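PDB 6Q2F: glycoside hydrolase family protein from Novosphingobium sp. PP1Y, which probably hydrolyses terminal alpha-L-rhamnose from rhamnosylated compounds, as an alpha-L-rhamnosidase of the glycoside hydrolases. Local coordinates for residues G149-A161 and L170-T182. Residues are numbered along the deposited sequence; the frame is centred on the assembly and turned at random.
Sequences GLKKLVWSETTLA and LASPPGTTGPFQT
W155 and P173 bring the two backbones to 4.6 Å between their CA atoms where strand 151-160, an outermost strand of its antiparallel sheet, runs beside the irregular chain 170-182. No backbone-to-backbone hydrogen bond joins them; the side-chain amide of Q181 takes the place of a neighbouring strand. Its OE1 accepts from W155 N at 3.1 Å and its NE2 donates to W155 O at 3.0 Å, so one amide grips both polar backbone atoms of a single residue. NE2 also lies over one face of the W155 indole, toward the rim, with ring and amide planes 31° apart. With CG between the backbone N and the carbonyl carbon (chi1 56°), the indole turns back toward the loop and brings CH2 to 3.8 Å from F180 CE2. Next to the amide, V154 CG2 sits 3.9 Å from P173 CB. A water bridges the two chains, donating to L153 O and accepting from Q181 N.

K152 reaches into the bend at 176-180: NZ donates to G178 O at 2.7 Å, from above the carbonyl plane, and to T176 O at 3.0 Å, in the plane; S446 OG of strand 436-447 is a further partner. A methionine here would remove the ammonium and would probably leave both loop carbonyls without this donor, freeing the bend to shift. Farther along, S156 OG donates to A171 O at 2.6 Å.

Lysine, glutamine and serine side chains, together with the strand's own N-H and C=O at W155, thus do the polar work of pinning an irregular loop along a sheet edge, far from the sodium site.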
loop_
_atom_site.group_PDB
_atom_site.type_symbol
_atom_site.label_atom_id
_atom_site.label_comp_id
_atom_site.label_asym_id
_atom_site.label_seq_id
_atom_site.Cartn_x
_atom_site.Cartn_y
_atom_site.Cartn_z
ATOM N N GLY A 149 14.556 6.118 20.008
ATOM C CA GLY A 149 13.876 5.045 19.318
ATOM C C GLY A 149 12.380 5.036 19.590
ATOM O O GLY A 149 11.854 5.792 20.417
ATOM N N LEU A 150 11.684 4.155 18.876
ATOM C CA LEU A 150 10.251 4.003 19.087
ATOM C C LEU A 150 9.982 3.572 20.523
ATOM O O LEU A 150 10.716 2.763 21.086
ATOM C CB LEU A 150 9.679 2.982 18.105
ATOM C CG LEU A 150 9.536 3.449 16.649
ATOM C CD1 LEU A 150 9.461 2.237 15.740
ATOM C CD2 LEU A 150 8.281 4.308 16.513
ATOM N N LYS A 151 8.922 4.122 21.115
ATOM C CA LYS A 151 8.638 3.968 22.538
ATOM C C LYS A 151 7.231 3.430 22.761
ATOM O O LYS A 151 6.287 3.802 22.055
ATOM C CB LYS A 151 8.756 5.293 23.279
ATOM C CG LYS A 151 10.121 5.926 23.227
ATOM C CD LYS A 151 10.011 7.376 23.674
ATOM C CE LYS A 151 11.279 8.137 23.406
ATOM N NZ LYS A 151 11.409 8.422 21.948
ATOM N N LYS A 152 7.086 2.606 23.796
ATOM C CA LYS A 152 5.795 2.119 24.256
ATOM C C LYS A 152 5.625 2.485 25.724
ATOM O O LYS A 152 6.591 2.485 26.494
ATOM C CB LYS A 152 5.687 0.594 24.123
ATOM C CG LYS A 152 6.827 -0.113 24.878
ATOM C CD LYS A 152 6.524 -1.534 25.185
ATOM C CE LYS A 152 7.561 -2.091 26.135
ATOM N NZ LYS A 152 8.940 -2.044 25.595
ATOM N N LEU A 153 4.381 2.752 26.109
ATOM C CA LEU A 153 4.067 3.048 27.499
ATOM C C LEU A 153 4.173 1.782 28.352
ATOM O O LEU A 153 3.756 0.699 27.935
ATOM C CB LEU A 153 2.656 3.647 27.586
ATOM C CG LEU A 153 2.207 4.386 28.853
ATOM C CD1 LEU A 153 2.969 5.692 29.033
ATOM C CD2 LEU A 153 0.698 4.642 28.818
ATOM N N VAL A 154 4.751 1.920 29.555
ATOM C CA VAL A 154 4.860 0.833 30.527
ATOM C C VAL A 154 4.536 1.414 31.896
ATOM O O VAL A 154 4.527 2.631 32.089
ATOM C CB VAL A 154 6.260 0.167 30.559
ATOM C CG1 VAL A 154 6.504 -0.688 29.299
ATOM C CG2 VAL A 154 7.320 1.227 30.695
ATOM N N TRP A 155 4.288 0.535 32.865
ATOM C CA TRP A 155 3.835 1.045 34.152
ATOM C C TRP A 155 4.057 0.021 35.246
ATOM O O TRP A 155 4.096 -1.185 34.988
ATOM C CB TRP A 155 2.348 1.431 34.120
ATOM C CG TRP A 155 1.474 0.303 33.695
ATOM C CD1 TRP A 155 0.863 -0.608 34.499
ATOM C CD2 TRP A 155 1.121 -0.040 32.351
ATOM N NE1 TRP A 155 0.152 -1.507 33.736
ATOM C CE2 TRP A 155 0.293 -1.176 32.412
ATOM C CE3 TRP A 155 1.427 0.504 31.107
ATOM C CZ2 TRP A 155 -0.243 -1.782 31.268
ATOM C CZ3 TRP A 155 0.899 -0.106 29.956
ATOM C CH2 TRP A 155 0.077 -1.242 30.056
ATOM N N SER A 156 4.196 0.533 36.470
ATOM C CA SER A 156 4.049 -0.240 37.690
ATOM C C SER A 156 2.883 0.335 38.479
ATOM O O SER A 156 2.501 1.494 38.297
ATOM C CB SER A 156 5.316 -0.211 38.548
ATOM O OG SER A 156 5.423 1.039 39.204
ATOM N N GLU A 157 2.313 -0.498 39.330
ATOM C CA GLU A 157 1.175 -0.162 40.148
ATOM C C GLU A 157 1.355 -0.427 41.619
ATOM O O GLU A 157 1.935 -1.392 42.015
ATOM C CB GLU A 157 0.047 -1.033 39.754
ATOM C CG GLU A 157 -0.832 -0.507 38.684
ATOM C CD GLU A 157 -2.132 -1.245 38.670
ATOM O OE1 GLU A 157 -2.552 -1.731 39.752
ATOM O OE2 GLU A 157 -2.729 -1.342 37.583
ATOM N N THR A 158 0.812 0.439 42.434
ATOM C CA THR A 158 0.931 0.266 43.874
ATOM C C THR A 158 -0.380 0.686 44.524
ATOM O O THR A 158 -1.160 1.450 43.951
ATOM C CB THR A 158 2.120 1.077 44.431
ATOM O OG1 THR A 158 3.292 0.788 43.658
ATOM C CG2 THR A 158 2.407 0.707 45.872
ATOM N N THR A 159 -0.635 0.156 45.714
ATOM C CA THR A 159 -1.806 0.518 46.495
ATOM C C THR A 159 -1.378 1.208 47.785
ATOM O O THR A 159 -0.322 0.901 48.348
ATOM C CB THR A 159 -2.658 -0.707 46.820
ATOM O OG1 THR A 159 -1.838 -1.700 47.440
ATOM C CG2 THR A 159 -3.265 -1.285 45.545
ATOM N N LEU A 160 -2.210 2.149 48.243
ATOM C CA LEU A 160 -1.989 2.888 49.482
ATOM C C LEU A 160 -3.301 3.027 50.239
ATOM O O LEU A 160 -4.387 2.917 49.663
ATOM C CB LEU A 160 -1.424 4.287 49.225
ATOM C CG LEU A 160 0.033 4.387 48.814
ATOM C CD1 LEU A 160 0.406 5.857 48.685
ATOM C CD2 LEU A 160 0.898 3.677 49.849
ATOM N N ALA A 161 -3.185 3.322 51.539
ATOM C CA ALA A 161 -4.326 3.409 52.447
ATOM C C ALA A 161 -5.062 4.747 52.378
ATOM O O ALA A 161 -6.292 4.775 52.275
ATOM C CB ALA A 161 -3.869 3.147 53.884
ATOM N N LEU A 170 8.548 3.695 44.882
ATOM C CA LEU A 170 7.684 3.243 43.802
ATOM C C LEU A 170 8.471 2.315 42.893
ATOM O O LEU A 170 9.485 2.724 42.319
ATOM C CB LEU A 170 7.150 4.426 43.005
ATOM C CG LEU A 170 5.837 5.058 43.448
ATOM C CD1 LEU A 170 5.436 6.138 42.463
ATOM C CD2 LEU A 170 4.754 4.005 43.575
ATOM N N ALA A 171 8.007 1.071 42.771
ATOM C CA ALA A 171 8.608 0.112 41.847
ATOM C C ALA A 171 8.780 0.732 40.464
ATOM O O ALA A 171 7.860 1.348 39.925
ATOM C CB ALA A 171 7.735 -1.143 41.747
ATOM N N SER A 172 9.980 0.596 39.922
ATOM C CA SER A 172 10.271 1.081 38.586
ATOM C C SER A 172 9.418 0.338 37.556
ATOM O O SER A 172 9.219 -0.873 37.668
ATOM C CB SER A 172 11.758 0.893 38.279
ATOM O OG SER A 172 12.575 1.688 39.120
ATOM N N PRO A 173 8.870 1.039 36.570
ATOM C CA PRO A 173 8.242 0.359 35.431
ATOM C C PRO A 173 9.257 -0.487 34.684
ATOM O O PRO A 173 10.463 -0.205 34.730
ATOM C CB PRO A 173 7.742 1.520 34.558
ATOM C CG PRO A 173 7.596 2.655 35.492
ATOM C CD PRO A 173 8.700 2.497 36.501
ATOM N N PRO A 174 8.811 -1.521 33.972
ATOM C CA PRO A 174 9.750 -2.331 33.189
ATOM C C PRO A 174 10.586 -1.460 32.269
ATOM O O PRO A 174 10.121 -0.446 31.745
ATOM C CB PRO A 174 8.835 -3.258 32.383
ATOM C CG PRO A 174 7.553 -3.274 33.134
ATOM C CD PRO A 174 7.412 -1.933 33.768
ATOM N N GLY A 175 11.845 -1.858 32.093
ATOM C CA GLY A 175 12.711 -1.259 31.101
ATOM C C GLY A 175 13.035 -2.165 29.924
ATOM O O GLY A 175 13.910 -1.833 29.138
ATOM N N THR A 176 12.344 -3.307 29.806
ATOM C CA THR A 176 12.634 -4.285 28.764
ATOM C C THR A 176 12.304 -3.746 27.377
ATOM O O THR A 176 11.218 -3.208 27.144
ATOM C CB THR A 176 11.813 -5.553 28.990
ATOM O OG1 THR A 176 11.802 -5.886 30.374
ATOM C CG2 THR A 176 12.395 -6.705 28.182
ATOM N N THR A 177 13.236 -3.929 26.446
ATOM C CA THR A 177 12.948 -3.683 25.043
ATOM C C THR A 177 12.006 -4.768 24.513
ATOM O O THR A 177 12.235 -5.960 24.729
ATOM C CB THR A 177 14.254 -3.652 24.261
ATOM O OG1 THR A 177 15.007 -2.504 24.667
ATOM C CG2 THR A 177 13.990 -3.586 22.766
ATOM N N GLY A 178 10.935 -4.357 23.832
ATOM C CA GLY A 178 9.907 -5.291 23.439
ATOM C C GLY A 178 8.577 -4.588 23.258
ATOM O O GLY A 178 8.505 -3.361 23.302
ATOM N N PRO A 179 7.496 -5.360 23.050
ATOM C CA PRO A 179 6.228 -4.753 22.614
ATOM C C PRO A 179 5.310 -4.317 23.749
ATOM O O PRO A 179 4.391 -3.519 23.526
ATOM C CB PRO A 179 5.578 -5.874 21.790
ATOM C CG PRO A 179 6.079 -7.135 22.439
ATOM C CD PRO A 179 7.502 -6.824 22.862
ATOM N N PHE A 180 5.458 -4.905 24.923
ATOM C CA PHE A 180 4.572 -4.590 26.014
ATOM C C PHE A 180 5.121 -4.986 27.366
ATOM O O PHE A 180 5.542 -6.095 27.532
ATOM C CB PHE A 180 3.297 -5.338 25.746
ATOM C CG PHE A 180 2.262 -5.175 26.778
ATOM C CD1 PHE A 180 2.228 -6.002 27.860
ATOM C CD2 PHE A 180 1.294 -4.230 26.637
ATOM C CE1 PHE A 180 1.263 -5.868 28.798
ATOM C CE2 PHE A 180 0.321 -4.079 27.576
ATOM C CZ PHE A 180 0.304 -4.903 28.659
ATOM N N GLN A 181 5.112 -4.077 28.318
ATOM C CA GLN A 181 5.576 -4.356 29.660
ATOM C C GLN A 181 6.910 -5.077 29.684
ATOM O O GLN A 181 7.905 -4.568 29.253
ATOM C CB GLN A 181 4.509 -4.996 30.540
ATOM C CG GLN A 181 3.332 -4.109 30.872
ATOM C CD GLN A 181 3.662 -3.034 31.873
ATOM O OE1 GLN A 181 4.554 -2.283 31.684
ATOM N NE2 GLN A 181 2.947 -3.002 32.951
ATOM N N THR A 182 6.900 -6.275 30.236
ATOM C CA THR A 182 8.079 -7.105 30.332
ATOM C C THR A 182 8.379 -7.993 29.136
ATOM O O THR A 182 9.374 -8.642 29.135
ATOM C CB THR A 182 7.994 -8.058 31.540
ATOM O OG1 THR A 182 6.761 -8.748 31.514
ATOM C CG2 THR A 182 8.059 -7.329 32.794
HETATM O O HOH W 1 3.406 -2.011 28.064
#